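CCMAN5 (Cellulosimicrobium cellulans, PDB 2XSG) hydrolyses alpha-mannosidic bonds as a bacterial family 92 glycoside hydrolase, probably with the help of a bound calcium ion. Local coordinates at residues His147-Val161 against Ala236-Leu250. Residues are numbered along the deposited sequence; the frame is centred on the assembly and turned at random.
Sequences HRYAFPAGSTPSLVV and AILTFDPADAGEIGL
P157, F151 and I248 meet where two antiparallel strand pairs face each other: P157 CB sits over the centre of the F151 ring, 3.7 Å above the plane, and also meets I248 CG1 at 3.9 Å. Further along the same pyrrolidine, CG rests on A245. I248 uses both branches: CG1, anti to its carbonyl carbon (chi1 -57°), turns to F151 and P157, while CG2 reaches L159 CD1 and lies over one face of F240 near the rim. The F240 ring in turn presents CE1 to L159 CG at 3.9 Å. On the other face of strand 158-161 from L159, S158 OG, swung opposite the backbone N (chi1 169°), donates to L238 O at 2.8 Å from above the carbonyl plane. L238 O thus accepts twice, the second donor being L159 N. Replacing S158 by an alanine would probably cost L238 O one of these two donors and open a small gap beside I237 CG2.

Backbone ladders fix the register on each side. H147 and Y149 pair with L250 and I248, the bond from I248 N to Y149 O being nearly straight (172°); L159 and V161 pair with L238 and A236. Beyond the first ladder, F151 N bonds A245 O (2.7 Å), in the type I turn from D244 to E247. The H147 ring, with L250 CD2 over one face, shares a 2.7 Å hydrogen bond between ND1 and Y149 OH, while its NE2 bonds H64. R148, on the opposite face of its sheet, forms salt bridges with E137 and D276. The connections 151-157 and 241-247 each pass from one sheet to the other, as beta arches do, in the beta sandwich of the N-terminal domain of family 92 glycoside hydrolases.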
loop_
_atom_site.group_PDB
_atom_site.type_symbol
_atom_site.label_atom_id
_atom_site.label_comp_id
_atom_site.label_asym_id
_atom_site.label_seq_id
_atom_site.Cartn_x
_atom_site.Cartn_y
_atom_site.Cartn_z
ATOM N N HIS A 147 7.236 -9.239 22.762
ATOM C CA HIS A 147 8.697 -9.240 22.818
ATOM C C HIS A 147 9.197 -10.346 23.755
ATOM O O HIS A 147 8.639 -10.550 24.857
ATOM C CB HIS A 147 9.207 -7.923 23.393
ATOM C CG HIS A 147 8.760 -6.704 22.649
ATOM N ND1 HIS A 147 9.650 -5.792 22.119
ATOM C CD2 HIS A 147 7.522 -6.225 22.379
ATOM C CE1 HIS A 147 8.982 -4.819 21.528
ATOM N NE2 HIS A 147 7.690 -5.054 21.672
ATOM N N ARG A 148 10.246 -11.042 23.313
ATOM C CA ARG A 148 11.052 -11.913 24.186
ATOM C C ARG A 148 12.546 -11.616 24.011
ATOM O O ARG A 148 13.083 -11.738 22.894
ATOM C CB ARG A 148 10.776 -13.397 23.899
ATOM C CG ARG A 148 11.498 -14.344 24.850
ATOM C CD ARG A 148 11.028 -15.765 24.663
ATOM N NE ARG A 148 11.193 -16.225 23.277
ATOM C CZ ARG A 148 10.541 -17.264 22.773
ATOM N NH1 ARG A 148 9.672 -17.929 23.538
ATOM N NH2 ARG A 148 10.739 -17.636 21.510
ATOM N N TYR A 149 13.206 -11.239 25.110
ATOM C CA TYR A 149 14.627 -10.870 25.113
ATOM C C TYR A 149 15.453 -11.786 25.997
ATOM O O TYR A 149 15.028 -12.144 27.105
ATOM C CB TYR A 149 14.811 -9.427 25.617
ATOM C CG TYR A 149 14.173 -8.399 24.735
ATOM C CD1 TYR A 149 12.953 -7.829 25.078
ATOM C CD2 TYR A 149 14.788 -7.994 23.547
ATOM C CE1 TYR A 149 12.355 -6.878 24.263
ATOM C CE2 TYR A 149 14.191 -7.052 22.723
ATOM C CZ TYR A 149 12.970 -6.504 23.080
ATOM O OH TYR A 149 12.368 -5.570 22.276
ATOM N N ALA A 150 16.630 -12.169 25.517
ATOM C CA ALA A 150 17.614 -12.872 26.352
ATOM C C ALA A 150 18.867 -12.036 26.518
ATOM O O ALA A 150 19.581 -11.809 25.551
ATOM C CB ALA A 150 17.966 -14.253 25.742
ATOM N N PHE A 151 19.150 -11.594 27.742
ATOM C CA PHE A 151 20.325 -10.747 28.024
ATOM C C PHE A 151 21.499 -11.592 28.518
ATOM O O PHE A 151 21.276 -12.658 29.076
ATOM C CB PHE A 151 19.977 -9.722 29.106
ATOM C CG PHE A 151 19.092 -8.605 28.634
ATOM C CD1 PHE A 151 17.738 -8.820 28.414
ATOM C CD2 PHE A 151 19.615 -7.328 28.437
ATOM C CE1 PHE A 151 16.905 -7.773 27.994
ATOM C CE2 PHE A 151 18.796 -6.280 28.019
ATOM C CZ PHE A 151 17.441 -6.504 27.791
ATOM N N PRO A 152 22.749 -11.119 28.338
ATOM C CA PRO A 152 23.848 -11.974 28.832
ATOM C C PRO A 152 23.762 -12.196 30.347
ATOM O O PRO A 152 23.335 -11.310 31.093
ATOM C CB PRO A 152 25.112 -11.180 28.465
ATOM C CG PRO A 152 24.681 -10.295 27.300
ATOM C CD PRO A 152 23.250 -9.936 27.604
ATOM N N ALA A 153 24.163 -13.372 30.799
ATOM C CA ALA A 153 24.203 -13.644 32.242
ATOM C C ALA A 153 24.962 -12.541 32.997
ATOM O O ALA A 153 25.997 -12.059 32.547
ATOM C CB ALA A 153 24.810 -15.008 32.519
ATOM N N GLY A 154 24.428 -12.118 34.136
ATOM C CA GLY A 154 25.112 -11.094 34.910
ATOM C C GLY A 154 24.678 -9.686 34.571
ATOM O O GLY A 154 24.933 -8.758 35.341
ATOM N N SER A 155 24.028 -9.514 33.422
ATOM C CA SER A 155 23.454 -8.218 33.062
ATOM C C SER A 155 22.341 -7.782 34.002
ATOM O O SER A 155 21.620 -8.614 34.524
ATOM C CB SER A 155 22.858 -8.288 31.665
ATOM O OG SER A 155 23.862 -8.462 30.701
ATOM N N THR A 156 22.200 -6.476 34.202
ATOM C CA THR A 156 20.953 -5.889 34.698
ATOM C C THR A 156 20.107 -5.470 33.475
ATOM O O THR A 156 20.360 -4.411 32.878
ATOM C CB THR A 156 21.210 -4.649 35.585
ATOM O OG1 THR A 156 22.141 -4.964 36.626
ATOM C CG2 THR A 156 19.906 -4.144 36.226
ATOM N N PRO A 157 19.106 -6.292 33.091
ATOM C CA PRO A 157 18.299 -6.003 31.903
ATOM C C PRO A 157 17.448 -4.756 32.081
ATOM O O PRO A 157 16.971 -4.453 33.186
ATOM C CB PRO A 157 17.375 -7.230 31.790
ATOM C CG PRO A 157 18.047 -8.308 32.594
ATOM C CD PRO A 157 18.635 -7.525 33.751
ATOM N N SER A 158 17.278 -4.024 30.991
ATOM C CA SER A 158 16.415 -2.861 31.011
ATOM C C SER A 158 15.767 -2.670 29.636
ATOM O O SER A 158 16.347 -3.020 28.602
ATOM C CB SER A 158 17.223 -1.635 31.436
ATOM O OG SER A 158 16.481 -0.461 31.229
ATOM N N LEU A 159 14.555 -2.139 29.635
ATOM C CA LEU A 159 13.904 -1.771 28.397
ATOM C C LEU A 159 13.521 -0.315 28.515
ATOM O O LEU A 159 12.862 0.072 29.479
ATOM C CB LEU A 159 12.648 -2.627 28.158
ATOM C CG LEU A 159 12.821 -4.137 27.971
ATOM C CD1 LEU A 159 11.484 -4.814 27.758
ATOM C CD2 LEU A 159 13.722 -4.438 26.777
ATOM N N VAL A 160 13.966 0.485 27.558
ATOM C CA VAL A 160 13.575 1.877 27.471
ATOM C C VAL A 160 12.320 1.902 26.611
ATOM O O VAL A 160 12.302 1.280 25.533
ATOM C CB VAL A 160 14.673 2.719 26.803
ATOM C CG1 VAL A 160 14.171 4.119 26.484
ATOM C CG2 VAL A 160 15.913 2.781 27.695
ATOM N N VAL A 161 11.285 2.590 27.087
ATOM C CA VAL A 161 10.081 2.790 26.295
ATOM C C VAL A 161 10.077 4.279 25.929
ATOM O O VAL A 161 9.767 5.112 26.760
ATOM C CB VAL A 161 8.799 2.362 27.074
ATOM C CG1 VAL A 161 7.542 2.537 26.230
ATOM C CG2 VAL A 161 8.913 0.917 27.588
ATOM N N ALA A 236 9.483 5.981 29.603
ATOM C CA ALA A 236 9.677 5.192 30.816
ATOM C C ALA A 236 10.847 4.228 30.637
ATOM O O ALA A 236 11.131 3.779 29.526
ATOM C CB ALA A 236 8.401 4.434 31.176
ATOM N N ILE A 237 11.544 3.943 31.731
ATOM C CA ILE A 237 12.646 2.985 31.708
ATOM C C ILE A 237 12.342 1.882 32.709
ATOM O O ILE A 237 12.143 2.149 33.896
ATOM C CB ILE A 237 14.016 3.662 31.980
ATOM C CG1 ILE A 237 14.220 4.825 30.970
ATOM C CG2 ILE A 237 15.147 2.643 31.907
ATOM C CD1 ILE A 237 15.565 5.531 31.042
ATOM N N LEU A 238 12.243 0.661 32.200
ATOM C CA LEU A 238 11.967 -0.518 33.015
ATOM C C LEU A 238 13.282 -1.197 33.341
ATOM O O LEU A 238 14.095 -1.407 32.450
ATOM C CB LEU A 238 11.068 -1.498 32.245
ATOM C CG LEU A 238 9.693 -0.970 31.800
ATOM C CD1 LEU A 238 9.175 -1.710 30.560
ATOM C CD2 LEU A 238 8.670 -1.023 32.952
ATOM N N THR A 239 13.483 -1.540 34.608
ATOM C CA THR A 239 14.691 -2.234 35.056
ATOM C C THR A 239 14.290 -3.538 35.751
ATOM O O THR A 239 13.411 -3.548 36.633
ATOM C CB THR A 239 15.557 -1.344 35.980
ATOM O OG1 THR A 239 15.862 -0.113 35.308
ATOM C CG2 THR A 239 16.873 -2.039 36.343
ATOM N N PHE A 240 14.934 -4.624 35.324
ATOM C CA PHE A 240 14.641 -5.976 35.789
ATOM C C PHE A 240 15.751 -6.525 36.692
ATOM O O PHE A 240 16.858 -5.990 36.736
ATOM C CB PHE A 240 14.422 -6.909 34.585
ATOM C CG PHE A 240 13.351 -6.437 33.659
ATOM C CD1 PHE A 240 13.629 -5.488 32.666
ATOM C CD2 PHE A 240 12.041 -6.894 33.803
ATOM C CE1 PHE A 240 12.616 -5.029 31.812
ATOM C CE2 PHE A 240 11.028 -6.441 32.950
ATOM C CZ PHE A 240 11.317 -5.512 31.955
ATOM N N ASP A 241 15.432 -7.598 37.413
ATOM C CA ASP A 241 16.431 -8.306 38.204
ATOM C C ASP A 241 17.391 -9.113 37.307
ATOM O O ASP A 241 16.942 -9.783 36.368
ATOM C CB ASP A 241 15.745 -9.244 39.200
ATOM C CG ASP A 241 16.662 -9.638 40.341
ATOM O OD1 ASP A 241 16.555 -9.021 41.427
ATOM O OD2 ASP A 241 17.525 -10.525 40.151
ATOM N N PRO A 242 18.703 -9.083 37.611
ATOM C CA PRO A 242 19.670 -9.912 36.883
ATOM C C PRO A 242 19.279 -11.390 36.825
ATOM O O PRO A 242 19.651 -12.067 35.884
ATOM C CB PRO A 242 20.958 -9.742 37.698
ATOM C CG PRO A 242 20.833 -8.369 38.265
ATOM C CD PRO A 242 19.376 -8.249 38.626
ATOM N N ALA A 243 18.527 -11.880 37.807
ATOM C CA ALA A 243 18.088 -13.281 37.775
ATOM C C ALA A 243 17.141 -13.595 36.594
ATOM O O ALA A 243 17.014 -14.747 36.171
ATOM C CB ALA A 243 17.446 -13.668 39.099
ATOM N N ASP A 244 16.507 -12.566 36.042
ATOM C CA ASP A 244 15.584 -12.754 34.919
ATOM C C ASP A 244 16.211 -12.515 33.550
ATOM O O ASP A 244 15.514 -12.529 32.537
ATOM C CB ASP A 244 14.378 -11.838 35.079
ATOM C CG ASP A 244 13.380 -12.379 36.054
ATOM O OD1 ASP A 244 13.083 -13.592 35.991
ATOM O OD2 ASP A 244 12.887 -11.592 36.878
ATOM N N ALA A 245 17.524 -12.302 33.529
ATOM C CA ALA A 245 18.241 -11.976 32.303
ATOM C C ALA A 245 17.992 -12.959 31.155
ATOM O O ALA A 245 17.927 -12.539 29.996
ATOM C CB ALA A 245 19.733 -11.844 32.584
ATOM N N GLY A 246 17.835 -14.248 31.483
ATOM C CA GLY A 246 17.501 -15.297 30.508
ATOM C C GLY A 246 16.173 -15.126 29.757
ATOM O O GLY A 246 16.015 -15.655 28.651
ATOM N N GLU A 247 15.215 -14.397 30.344
ATOM C CA GLU A 247 13.900 -14.191 29.707
ATOM C C GLU A 247 13.175 -12.938 30.195
ATOM O O GLU A 247 12.612 -12.908 31.292
ATOM C CB GLU A 247 13.009 -15.421 29.891
ATOM C CG GLU A 247 11.805 -15.467 28.971
ATOM C CD GLU A 247 11.004 -16.723 29.195
ATOM O OE1 GLU A 247 9.992 -16.663 29.901
ATOM O OE2 GLU A 247 11.407 -17.785 28.693
ATOM N N ILE A 248 13.206 -11.910 29.355
ATOM C CA ILE A 248 12.472 -10.668 29.584
ATOM C C ILE A 248 11.367 -10.536 28.528
ATOM O O ILE A 248 11.638 -10.449 27.332
ATOM C CB ILE A 248 13.422 -9.447 29.522
ATOM C CG1 ILE A 248 14.568 -9.579 30.544
ATOM C CG2 ILE A 248 12.639 -8.148 29.738
ATOM C CD1 ILE A 248 14.107 -9.656 32.028
ATOM N N GLY A 249 10.125 -10.521 28.979
ATOM C CA GLY A 249 8.950 -10.460 28.092
ATOM C C GLY A 249 8.159 -9.161 28.218
ATOM O O GLY A 249 8.129 -8.531 29.276
ATOM N N LEU A 250 7.534 -8.748 27.121
ATOM C CA LEU A 250 6.762 -7.526 27.081
ATOM C C LEU A 250 5.632 -7.719 26.092
ATOM O O LEU A 250 5.819 -8.349 25.049
ATOM C CB LEU A 250 7.632 -6.345 26.643
ATOM C CG LEU A 250 6.988 -4.972 26.833
ATOM C CD1 LEU A 250 7.131 -4.572 28.279
ATOM C CD2 LEU A 250 7.606 -3.918 25.924
#